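Local coordinates for protein peroxisomal catalase A (Saccharomyces cerevisiae, PDB 1A4E) that breaks down hydrogen peroxide to water and oxygen with a heme cofactor, probably protecting the cell from peroxide made by peroxisomal oxidases, at residues Q52-A57 with H144-Q149. Residues are numbered along the deposited sequence; the frame is centred on the assembly and turned at random.
Sequences QRNPHA and HFIHTQ. With HEM (protoporphyrin IX containing Fe), chain I; AZI (azide ion), chain H.
The irregular loop 52-57 meets helix 141-149 where Pro-55 and Ile-146 face each other, their CA atoms 7.4 Å apart. No hydrogen bond joins the two segments; the touch is apolar and small, with Ile-146 CD1 lying 3.9 Å from Pro-55 CG while its CG2 branch approaches CB of the same ring. The beta-branched isoleucine suits this place because, with CG1 anti to its carbonyl carbon (chi1 -66°), both branches reach the proline, which follows a cis peptide bond and whose closed ring limits its freedom to turn. Phe-45 of a second subunit packs on both residues, and Asn-54 ND2 gives a hydrogen bond to O of that Phe-45.

On the heme side, Pro-55 CG comes within 3.5 Å of N1 of the azide, the atom that binds the iron. The His-56 imidazole lies with one face over pyrrole ring D, C3D sitting 3.5 Å from the plane of the imidazole, and its NE2 N-H is shared between azide N3, the straighter bond at 2.9 Å (166°), and N2, more bent. Its ND1 is hydrogen-bonded to Ser-95 OG, so both ring nitrogens are engaged and the ring's rotation is fixed. A leucine in place of His-56 would probably leave the azide without its N-H donor and Ser-95 without its ring partner. Arg-53 bends at chi3 to bring NH1 to propionate O2D of the heme, a weak, bent bond, though the positive charge suits a carboxylate neighbour. Together these residues form part of the distal heme pocket of a catalase, with active-site His-56 stacked over ring D and axial Tyr-341 on the opposite face.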
ATOM      1  N   GLN B  52     -11.641   6.036   0.022  1.00 23.69           N
ATOM      2  CA  GLN B  52     -12.912   6.189  -0.670  1.00 23.30           C
ATOM      3  C   GLN B  52     -12.686   6.552  -2.134  1.00 21.57           C
ATOM      4  O   GLN B  52     -11.659   7.128  -2.497  1.00 22.67           O
ATOM      5  CB  GLN B  52     -13.737   7.285  -0.005  1.00 22.20           C
ATOM      6  CG  GLN B  52     -13.091   8.672  -0.086  1.00 23.32           C
ATOM      7  CD  GLN B  52     -13.846   9.794   0.604  1.00 30.25           C
ATOM      8  OE1 GLN B  52     -13.739  10.959   0.220  1.00 31.57           O
ATOM      9  NE2 GLN B  52     -14.621   9.502   1.642  1.00 27.24           N
ATOM     10  N   ARG B  53     -13.653   6.189  -2.976  1.00 21.93           N
ATOM     11  CA  ARG B  53     -13.689   6.565  -4.387  1.00 21.90           C
ATOM     12  C   ARG B  53     -13.485   8.063  -4.594  1.00 21.09           C
ATOM     13  O   ARG B  53     -13.967   8.877  -3.807  1.00 21.12           O
ATOM     14  CB  ARG B  53     -15.035   6.148  -4.954  1.00 20.79           C
ATOM     15  CG  ARG B  53     -14.966   4.853  -5.707  1.00 25.56           C
ATOM     16  CD  ARG B  53     -16.333   4.274  -6.015  1.00 25.85           C
ATOM     17  NE  ARG B  53     -16.725   3.482  -4.874  1.00 35.43           N
ATOM     18  CZ  ARG B  53     -17.052   2.195  -4.943  1.00 32.13           C
ATOM     19  NH1 ARG B  53     -17.064   1.504  -6.074  1.00 33.44           N
ATOM     20  NH2 ARG B  53     -17.341   1.572  -3.813  1.00 39.30           N
ATOM     21  N   ASN B  54     -12.747   8.451  -5.631  1.00 21.97           N
ATOM     22  CA  ASN B  54     -12.515   9.858  -5.933  1.00 24.32           C
ATOM     23  C   ASN B  54     -12.882  10.126  -7.403  1.00 25.46           C
ATOM     24  O   ASN B  54     -12.124   9.757  -8.299  1.00 26.47           O
ATOM     25  CB  ASN B  54     -11.041  10.186  -5.658  1.00 22.40           C
ATOM     26  CG  ASN B  54     -10.703  11.667  -5.744  1.00 23.55           C
ATOM     27  OD1 ASN B  54     -11.525  12.543  -5.482  1.00 28.06           O
ATOM     28  ND2 ASN B  54      -9.466  11.984  -6.121  1.00 23.53           N
ATOM     29  N   PRO B  55     -14.040  10.712  -7.745  1.00 25.77           N
ATOM     30  CA  PRO B  55     -15.122  11.047  -6.822  1.00 23.47           C
ATOM     31  C   PRO B  55     -16.130   9.900  -6.678  1.00 24.74           C
ATOM     32  O   PRO B  55     -15.805   8.738  -6.952  1.00 24.37           O
ATOM     33  CB  PRO B  55     -15.653  12.319  -7.445  1.00 22.65           C
ATOM     34  CG  PRO B  55     -15.652  11.968  -8.919  1.00 23.91           C
ATOM     35  CD  PRO B  55     -14.334  11.217  -9.086  1.00 24.85           C
ATOM     36  N   HIS B  56     -17.372  10.249  -6.309  1.00 24.76           N
ATOM     37  CA  HIS B  56     -18.476   9.330  -6.072  1.00 23.77           C
ATOM     38  C   HIS B  56     -18.190   8.425  -4.887  1.00 24.74           C
ATOM     39  O   HIS B  56     -18.465   7.235  -4.899  1.00 25.74           O
ATOM     40  CB  HIS B  56     -18.762   8.463  -7.309  1.00 22.64           C
ATOM     41  CG  HIS B  56     -19.409   9.160  -8.496  1.00 25.37           C
ATOM     42  ND1 HIS B  56     -20.680   9.094  -8.880  1.00 26.50           N
ATOM     43  CD2 HIS B  56     -18.745   9.926  -9.424  1.00 24.03           C
ATOM     44  CE1 HIS B  56     -20.809   9.765  -9.996  1.00 24.24           C
ATOM     45  NE2 HIS B  56     -19.640  10.259 -10.313  1.00 24.51           N
ATOM     46  N   ALA B  57     -17.622   8.987  -3.821  1.00 25.76           N
ATOM     47  CA  ALA B  57     -17.299   8.242  -2.612  1.00 26.47           C
ATOM     48  C   ALA B  57     -18.487   7.618  -1.877  1.00 25.21           C
ATOM     49  O   ALA B  57     -18.416   6.497  -1.376  1.00 26.74           O
ATOM     50  CB  ALA B  57     -16.572   9.175  -1.659  1.00 23.61           C
ATOM     51  N   HIS B 144      -9.297  19.626 -11.693  1.00 26.90           N
ATOM     52  CA  HIS B 144      -9.599  21.006 -11.330  1.00 24.23           C
ATOM     53  C   HIS B 144     -11.052  21.185 -10.946  1.00 24.54           C
ATOM     54  O   HIS B 144     -11.358  21.796  -9.922  1.00 28.75           O
ATOM     55  CB  HIS B 144      -9.312  21.937 -12.487  1.00 23.91           C
ATOM     56  CG  HIS B 144      -7.857  22.026 -12.893  1.00 25.87           C
ATOM     57  ND1 HIS B 144      -7.032  23.047 -12.705  1.00 30.89           N
ATOM     58  CD2 HIS B 144      -7.170  21.045 -13.557  1.00 26.21           C
ATOM     59  CE1 HIS B 144      -5.871  22.734 -13.228  1.00 29.83           C
ATOM     60  NE2 HIS B 144      -5.970  21.527 -13.737  1.00 30.66           N
ATOM     61  N   PHE B 145     -11.943  20.621 -11.768  1.00 23.54           N
ATOM     62  CA  PHE B 145     -13.368  20.716 -11.538  1.00 24.58           C
ATOM     63  C   PHE B 145     -13.793  19.992 -10.261  1.00 27.00           C
ATOM     64  O   PHE B 145     -14.530  20.568  -9.464  1.00 28.53           O
ATOM     65  CB  PHE B 145     -14.100  20.145 -12.764  1.00 20.93           C
ATOM     66  CG  PHE B 145     -15.587  19.947 -12.498  1.00 22.73           C
ATOM     67  CD1 PHE B 145     -16.419  21.053 -12.292  1.00 22.11           C
ATOM     68  CD2 PHE B 145     -16.091  18.647 -12.370  1.00 22.00           C
ATOM     69  CE1 PHE B 145     -17.754  20.851 -11.942  1.00 23.01           C
ATOM     70  CE2 PHE B 145     -17.426  18.457 -12.018  1.00 19.40           C
ATOM     71  CZ  PHE B 145     -18.251  19.555 -11.803  1.00 20.57           C
ATOM     72  N   ILE B 146     -13.370  18.738 -10.034  1.00 27.99           N
ATOM     73  CA  ILE B 146     -13.762  18.005  -8.837  1.00 26.11           C
ATOM     74  C   ILE B 146     -13.198  18.655  -7.583  1.00 24.84           C
ATOM     75  O   ILE B 146     -13.868  18.639  -6.551  1.00 29.19           O
ATOM     76  CB  ILE B 146     -13.298  16.522  -8.975  1.00 28.58           C
ATOM     77  CG1 ILE B 146     -14.086  15.872 -10.105  1.00 26.83           C
ATOM     78  CG2 ILE B 146     -13.545  15.726  -7.690  1.00 24.41           C
ATOM     79  CD1 ILE B 146     -15.621  15.766  -9.881  1.00 27.06           C
ATOM     80  N   HIS B 147     -12.008  19.271  -7.656  1.00 21.34           N
ATOM     81  CA  HIS B 147     -11.457  20.001  -6.525  1.00 21.92           C
ATOM     82  C   HIS B 147     -12.377  21.145  -6.114  1.00 24.79           C
ATOM     83  O   HIS B 147     -12.608  21.347  -4.918  1.00 27.56           O
ATOM     84  CB  HIS B 147     -10.085  20.570  -6.876  1.00 22.27           C
ATOM     85  CG  HIS B 147      -8.960  19.548  -6.997  1.00 24.91           C
ATOM     86  ND1 HIS B 147      -7.753  19.681  -7.548  1.00 25.23           N
ATOM     87  CD2 HIS B 147      -9.043  18.256  -6.551  1.00 24.90           C
ATOM     88  CE1 HIS B 147      -7.114  18.545  -7.458  1.00 20.56           C
ATOM     89  NE2 HIS B 147      -7.909  17.697  -6.859  1.00 25.46           N
ATOM     90  N   THR B 148     -12.952  21.872  -7.095  1.00 26.25           N
ATOM     91  CA  THR B 148     -13.854  22.983  -6.793  1.00 25.14           C
ATOM     92  C   THR B 148     -15.228  22.533  -6.307  1.00 25.82           C
ATOM     93  O   THR B 148     -15.923  23.298  -5.644  1.00 29.77           O
ATOM     94  CB  THR B 148     -14.030  23.906  -8.029  1.00 24.65           C
ATOM     95  OG1 THR B 148     -14.630  23.166  -9.077  1.00 21.83           O
ATOM     96  CG2 THR B 148     -12.701  24.470  -8.473  1.00 18.19           C
ATOM     97  N   GLN B 149     -15.621  21.292  -6.625  1.00 25.43           N
ATOM     98  CA  GLN B 149     -16.856  20.693  -6.138  1.00 25.46           C
ATOM     99  C   GLN B 149     -16.762  20.197  -4.699  1.00 26.43           C
ATOM    100  O   GLN B 149     -17.775  19.974  -4.036  1.00 27.12           O
ATOM    101  CB  GLN B 149     -17.255  19.503  -7.004  1.00 23.68           C
ATOM    102  CG  GLN B 149     -17.703  19.871  -8.399  1.00 25.64           C
ATOM    103  CD  GLN B 149     -18.956  20.732  -8.443  1.00 30.11           C
ATOM    104  OE1 GLN B 149     -18.947  21.849  -8.953  1.00 31.24           O
ATOM    105  NE2 GLN B 149     -20.077  20.253  -7.906  1.00 29.38           N
TER
HETATM  106  CHA HEM I 503     -16.320   7.397 -10.713  1.00 19.73           C
HETATM  107  CHB HEM I 503     -12.830   9.509 -13.237  1.00 23.08           C
HETATM  108  CHC HEM I 503     -16.130  11.613 -15.993  1.00 22.82           C
HETATM  109  CHD HEM I 503     -19.465   8.691 -14.128  1.00 22.32           C
HETATM  110  C1A HEM I 503     -15.088   7.921 -11.061  1.00 21.81           C
HETATM  111  C2A HEM I 503     -13.832   7.487 -10.483  1.00 23.86           C
HETATM  112  C3A HEM I 503     -12.845   8.012 -11.250  1.00 24.23           C
HETATM  113  C4A HEM I 503     -13.498   8.795 -12.271  1.00 24.64           C
HETATM  114  CMA HEM I 503     -11.346   7.777 -11.137  1.00 18.86           C
HETATM  115  CAA HEM I 503     -13.663   6.553  -9.298  1.00 21.71           C
HETATM  116  CBA HEM I 503     -13.308   5.174  -9.807  1.00 26.71           C
HETATM  117  CGA HEM I 503     -13.084   4.135  -8.731  1.00 25.96           C
HETATM  118  O1A HEM I 503     -12.344   4.366  -7.778  1.00 23.24           O
HETATM  119  O2A HEM I 503     -13.655   3.065  -8.871  1.00 25.56           O
HETATM  120  C1B HEM I 503     -13.430  10.248 -14.232  1.00 24.72           C
HETATM  121  C2B HEM I 503     -12.703  11.078 -15.164  1.00 24.26           C
HETATM  122  C3B HEM I 503     -13.641  11.772 -15.892  1.00 25.35           C
HETATM  123  C4B HEM I 503     -14.930  11.314 -15.392  1.00 22.07           C
HETATM  124  CMB HEM I 503     -11.180  11.126 -15.231  1.00 21.13           C
HETATM  125  CAB HEM I 503     -13.484  12.731 -16.900  1.00 24.06           C
HETATM  126  CBB HEM I 503     -12.261  13.072 -17.644  1.00 19.20           C
HETATM  127  C1C HEM I 503     -17.332  10.980 -15.748  1.00 23.54           C
HETATM  128  C2C HEM I 503     -18.488  11.092 -16.607  1.00 25.62           C
HETATM  129  C3C HEM I 503     -19.420  10.217 -16.127  1.00 24.85           C
HETATM  130  C4C HEM I 503     -18.821   9.587 -14.965  1.00 24.42           C
HETATM  131  CMC HEM I 503     -18.573  11.991 -17.838  1.00 22.45           C
HETATM  132  CAC HEM I 503     -20.668   9.918 -16.653  1.00 21.23           C
HETATM  133  CBC HEM I 503     -20.863   9.400 -17.990  1.00 21.98           C
HETATM  134  C1D HEM I 503     -18.903   8.095 -13.014  1.00 20.59           C
HETATM  135  C2D HEM I 503     -19.596   7.186 -12.137  1.00 20.58           C
HETATM  136  C3D HEM I 503     -18.718   6.851 -11.167  1.00 21.91           C
HETATM  137  C4D HEM I 503     -17.487   7.538 -11.451  1.00 20.82           C
HETATM  138  CMD HEM I 503     -21.023   6.676 -12.280  1.00 18.73           C
HETATM  139  CAD HEM I 503     -18.992   5.962  -9.969  1.00 19.85           C
HETATM  140  CBD HEM I 503     -18.721   4.493 -10.199  1.00 19.80           C
HETATM  141  CGD HEM I 503     -19.089   3.698  -8.959  1.00 25.52           C
HETATM  142  O1D HEM I 503     -20.246   3.717  -8.563  1.00 28.56           O
HETATM  143  O2D HEM I 503     -18.224   3.063  -8.370  1.00 25.20           O
HETATM  144  NA  HEM I 503     -14.871   8.705 -12.180  1.00 23.44           N
HETATM  145  NB  HEM I 503     -14.790  10.375 -14.391  1.00 23.35           N
HETATM  146  NC  HEM I 503     -17.523  10.025 -14.772  1.00 24.80           N
HETATM  147  ND  HEM I 503     -17.601   8.297 -12.597  1.00 20.60           N
HETATM  148 FE   HEM I 503     -16.207   9.382 -13.456  1.00 20.84          FE
HETATM  149  N1  AZI H 504     -16.513  11.003 -12.167  1.00 25.26           N
HETATM  150  N2  AZI H 504     -17.762  11.617 -12.272  1.00 27.48           N
HETATM  151  N3  AZI H 504     -19.011  12.233 -12.377  1.00 27.80           N